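Long-range contact in SIRV1 hypothetical protein ORF119 (Sulfolobus islandicus rudivirus 1 variant xx, PDB 2X3G), which is of unknown function but is a small protein of a rod-shaped virus that infects Sulfolobus: residues His10-Thr16 with Glu93-Ile99. Coordinates in Å, arbitrary orientation, origin at the centre of the assembly. Numbering follows the deposited sequence.
Sequences HFSYIYT and ELVPKSI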
ATOM      1  N   HIS A  10     -11.267  11.384  15.558  1.00 14.63           N
ATOM      2  CA  HIS A  10     -10.962  12.788  15.296  1.00 13.99           C
ATOM      3  C   HIS A  10     -11.938  13.712  16.028  1.00 14.23           C
ATOM      4  O   HIS A  10     -11.550  14.749  16.563  1.00 14.02           O
ATOM      5  CB  HIS A  10     -11.059  13.074  13.806  1.00 13.31           C
ATOM      6  CG  HIS A  10     -10.592  14.440  13.426  1.00 13.37           C
ATOM      7  ND1 HIS A  10      -9.442  15.005  13.921  1.00 13.12           N
ATOM      8  CD2 HIS A  10     -11.127  15.353  12.581  1.00 11.86           C
ATOM      9  CE1 HIS A  10      -9.280  16.207  13.394  1.00 14.32           C
ATOM     10  NE2 HIS A  10     -10.277  16.432  12.561  1.00 14.13           N
ATOM     11  N   PHE A  11     -13.200  13.316  16.053  1.00 14.51           N
ATOM     12  CA  PHE A  11     -14.247  14.176  16.579  1.00 14.69           C
ATOM     13  C   PHE A  11     -14.689  13.791  17.983  1.00 15.11           C
ATOM     14  O   PHE A  11     -15.730  14.270  18.449  1.00 15.38           O
ATOM     15  CB  PHE A  11     -15.422  14.203  15.599  1.00 15.58           C
ATOM     16  CG  PHE A  11     -15.154  14.971  14.346  1.00 15.43           C
ATOM     17  CD1 PHE A  11     -14.974  16.340  14.401  1.00 16.67           C
ATOM     18  CD2 PHE A  11     -15.111  14.338  13.099  1.00 15.94           C
ATOM     19  CE1 PHE A  11     -14.754  17.071  13.243  1.00 18.96           C
ATOM     20  CE2 PHE A  11     -14.904  15.062  11.945  1.00 17.53           C
ATOM     21  CZ  PHE A  11     -14.716  16.422  12.012  1.00 17.96           C
ATOM     22  N   SER A  12     -13.909  12.940  18.663  1.00 14.45           N
ATOM     23  CA  SER A  12     -14.137  12.618  20.076  1.00 14.93           C
ATOM     24  C   SER A  12     -12.925  12.867  20.966  1.00 14.67           C
ATOM     25  O   SER A  12     -13.035  12.817  22.186  1.00 14.09           O
ATOM     26  CB  SER A  12     -14.609  11.162  20.232  1.00 15.23           C
ATOM     27  OG  SER A  12     -13.790  10.255  19.507  1.00 14.97           O
ATOM     28  N   TYR A  13     -11.765  13.123  20.360  1.00 14.39           N
ATOM     29  CA  TYR A  13     -10.550  13.471  21.090  1.00 14.88           C
ATOM     30  C   TYR A  13     -10.193  14.925  20.871  1.00 14.75           C
ATOM     31  O   TYR A  13     -10.352  15.440  19.778  1.00 15.23           O
ATOM     32  CB  TYR A  13      -9.383  12.551  20.660  1.00 14.41           C
ATOM     33  CG  TYR A  13      -9.539  11.177  21.240  1.00 15.16           C
ATOM     34  CD1 TYR A  13      -8.875  10.810  22.410  1.00 15.17           C
ATOM     35  CD2 TYR A  13     -10.405  10.255  20.689  1.00 13.67           C
ATOM     36  CE1 TYR A  13      -9.042   9.575  22.947  1.00 16.00           C
ATOM     37  CE2 TYR A  13     -10.571   9.014  21.221  1.00 16.01           C
ATOM     38  CZ  TYR A  13      -9.898   8.674  22.372  1.00 16.85           C
ATOM     39  OH  TYR A  13     -10.077   7.438  22.951  1.00 16.98           O
ATOM     40  N   ILE A  14      -9.663  15.577  21.908  1.00 15.60           N
ATOM     41  CA  ILE A  14      -9.399  17.007  21.805  1.00 15.97           C
ATOM     42  C   ILE A  14      -8.342  17.264  20.741  1.00 15.26           C
ATOM     43  O   ILE A  14      -8.517  18.125  19.878  1.00 16.45           O
ATOM     44  CB  ILE A  14      -8.978  17.598  23.176  1.00 16.09           C
ATOM     45  CG1 ILE A  14     -10.152  17.542  24.159  1.00 17.49           C
ATOM     46  CG2 ILE A  14      -8.525  19.033  23.032  1.00 15.96           C
ATOM     47  CD1 ILE A  14      -9.722  17.753  25.583  1.00 18.97           C
ATOM     48  N   TYR A  15      -7.297  16.443  20.752  1.00 14.78           N
ATOM     49  CA  TYR A  15      -6.139  16.650  19.888  1.00 14.50           C
ATOM     50  C   TYR A  15      -5.951  15.504  18.908  1.00 14.41           C
ATOM     51  O   TYR A  15      -5.940  14.346  19.302  1.00 15.61           O
ATOM     52  CB  TYR A  15      -4.872  16.804  20.721  1.00 15.72           C
ATOM     53  CG  TYR A  15      -5.000  17.862  21.789  1.00 15.06           C
ATOM     54  CD1 TYR A  15      -4.998  19.200  21.439  1.00 18.72           C
ATOM     55  CD2 TYR A  15      -5.164  17.523  23.146  1.00 18.07           C
ATOM     56  CE1 TYR A  15      -5.156  20.194  22.410  1.00 20.25           C
ATOM     57  CE2 TYR A  15      -5.319  18.493  24.106  1.00 18.54           C
ATOM     58  CZ  TYR A  15      -5.296  19.826  23.741  1.00 19.74           C
ATOM     59  OH  TYR A  15      -5.446  20.818  24.680  1.00 21.05           O
ATOM     60  N   THR A  16      -5.829  15.860  17.631  1.00 14.30           N
ATOM     61  CA  THR A  16      -5.458  14.931  16.565  1.00 13.32           C
ATOM     62  C   THR A  16      -4.161  15.457  15.959  1.00 13.62           C
ATOM     63  O   THR A  16      -4.160  16.500  15.299  1.00 13.89           O
ATOM     64  CB  THR A  16      -6.486  14.885  15.430  1.00 13.86           C
ATOM     65  OG1 THR A  16      -7.773  14.461  15.916  1.00 12.34           O
ATOM     66  CG2 THR A  16      -6.003  13.910  14.367  1.00 13.76           C
ATOM     67  N   GLU A  93       1.608  18.400  13.030  1.00 17.27           N
ATOM     68  CA  GLU A  93       0.521  19.324  12.744  1.00 18.15           C
ATOM     69  C   GLU A  93      -0.647  18.911  13.619  1.00 17.60           C
ATOM     70  O   GLU A  93      -0.874  17.722  13.845  1.00 18.12           O
ATOM     71  CB  GLU A  93       0.083  19.235  11.264  0.65 19.43           C
ATOM     72  CG  GLU A  93       1.029  19.827  10.232  0.65 23.11           C
ATOM     73  CD  GLU A  93       1.074  21.350  10.248  0.65 27.81           C
ATOM     74  OE1 GLU A  93       0.161  21.994  10.826  0.65 30.12           O
ATOM     75  OE2 GLU A  93       2.037  21.914   9.683  0.65 31.05           O
ATOM     76  N   LEU A  94      -1.394  19.890  14.105  1.00 17.56           N
ATOM     77  CA  LEU A  94      -2.675  19.616  14.718  1.00 17.02           C
ATOM     78  C   LEU A  94      -3.673  19.665  13.612  1.00 17.26           C
ATOM     79  O   LEU A  94      -3.751  20.661  12.896  1.00 18.95           O
ATOM     80  CB  LEU A  94      -3.039  20.675  15.767  1.00 18.25           C
ATOM     81  CG  LEU A  94      -2.903  20.314  17.233  1.00 19.17           C
ATOM     82  CD1 LEU A  94      -3.517  21.467  18.050  1.00 22.64           C
ATOM     83  CD2 LEU A  94      -3.580  18.985  17.589  1.00 17.83           C
ATOM     84  N   VAL A  95      -4.439  18.598  13.441  1.00 15.95           N
ATOM     85  CA  VAL A  95      -5.428  18.564  12.378  1.00 15.96           C
ATOM     86  C   VAL A  95      -6.697  19.253  12.856  1.00 16.45           C
ATOM     87  O   VAL A  95      -7.303  18.796  13.818  1.00 16.72           O
ATOM     88  CB  VAL A  95      -5.785  17.117  11.978  1.00 15.64           C
ATOM     89  CG1 VAL A  95      -6.809  17.153  10.838  1.00 16.02           C
ATOM     90  CG2 VAL A  95      -4.504  16.367  11.566  1.00 16.37           C
ATOM     91  N   PRO A  96      -7.126  20.325  12.166  1.00 17.59           N
ATOM     92  CA  PRO A  96      -8.356  20.985  12.647  1.00 17.66           C
ATOM     93  C   PRO A  96      -9.585  20.068  12.601  1.00 17.54           C
ATOM     94  O   PRO A  96      -9.664  19.132  11.783  1.00 16.89           O
ATOM     95  CB  PRO A  96      -8.522  22.170  11.688  1.00 19.01           C
ATOM     96  CG  PRO A  96      -7.143  22.365  11.073  1.00 19.65           C
ATOM     97  CD  PRO A  96      -6.586  20.985  10.962  1.00 18.20           C
ATOM     98  N   LYS A  97     -10.557  20.377  13.451  1.00 17.69           N
ATOM     99  CA  LYS A  97     -11.790  19.594  13.536  1.00 17.74           C
ATOM    100  C   LYS A  97     -12.746  19.864  12.387  1.00 19.02           C
ATOM    101  O   LYS A  97     -13.856  20.403  12.581  1.00 18.93           O
ATOM    102  CB  LYS A  97     -12.492  19.866  14.860  1.00 17.00           C
ATOM    103  CG  LYS A  97     -11.626  19.544  16.106  1.00 15.90           C
ATOM    104  CD  LYS A  97     -11.001  18.137  16.029  1.00 13.40           C
ATOM    105  CE  LYS A  97     -10.334  17.790  17.389  1.00 14.62           C
ATOM    106  NZ  LYS A  97      -9.564  16.515  17.357  1.00 13.12           N
ATOM    107  N   SER A  98     -12.326  19.492  11.178  1.00 20.04           N
ATOM    108  CA  SER A  98     -13.162  19.601  10.004  1.00 21.77           C
ATOM    109  C   SER A  98     -13.085  18.265   9.289  1.00 21.60           C
ATOM    110  O   SER A  98     -12.045  17.602   9.345  1.00 19.99           O
ATOM    111  CB  SER A  98     -12.739  20.773   9.104  1.00 23.68           C
ATOM    112  OG  SER A  98     -12.029  20.372   7.948  1.00 25.70           O
ATOM    113  N   ILE A  99     -14.204  17.859   8.687  1.00 21.43           N
ATOM    114  CA  ILE A  99     -14.295  16.571   7.992  1.00 22.26           C
ATOM    115  C   ILE A  99     -13.357  16.575   6.807  1.00 21.85           C
ATOM    116  O   ILE A  99     -12.635  15.609   6.575  1.00 20.81           O
ATOM    117  CB  ILE A  99     -15.724  16.242   7.525  1.00 23.05           C
ATOM    118  CG1 ILE A  99     -16.640  16.021   8.733  1.00 24.51           C
ATOM    119  CG2 ILE A  99     -15.734  14.992   6.625  1.00 24.24           C
ATOM    120  CD1 ILE A  99     -18.113  15.981   8.428  1.00 25.19           C
TER
HETATM  121  O   HOH W   1      -7.355  18.206  16.462  1.00 18.15           O
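The ammonium group of Lys-97 is held within the loop that joins helix 2-10 to strand 15-22. Its NZ donates to His-10 O and to Tyr-13 O, both at 2.8 Å, and makes a weak bond of 3.1 Å to Thr-16 OG1. A water lies 2.9 Å from Lys-97 NZ, accepts from Thr-16 N at 3.0 Å and donates to Val-95 O at 2.7 Å. Within the segments the charge is met by two backbone carbonyls, a hydroxyl and a water. Lys-97 is also the centre of an inverse gamma turn, closed by Ser-98 N to Pro-96 O at 2.8 Å. That same Pro-96 O accepts from His-10 NE2 at 2.9 Å. The other ring nitrogen, His-10 ND1, shares a hydrogen bond of 2.7 Å with Thr-16 OG1. Lys-97 CD sits over the face of the His-10 ring, 4.0 Å from its centroid, in a CH-pi contact. Phe-11 CE2 touches Ile-99 CG1 at 3.8 Å. Val-95 N donates to Thr-16 O at 2.8 Å, a nearly straight bond that continues the strand pairing past Leu-94. Ile-102 of helix 99-109 packs against His-10, Thr-16 and Val-95. Ser-98 is the N-cap of that helix, with its OG bonded to Asp-101 N. The contact joins two loops at one end of a four-stranded antiparallel sheet with ferredoxin-like topology, whose first strand, 15-22, lies beside its last, 89-94.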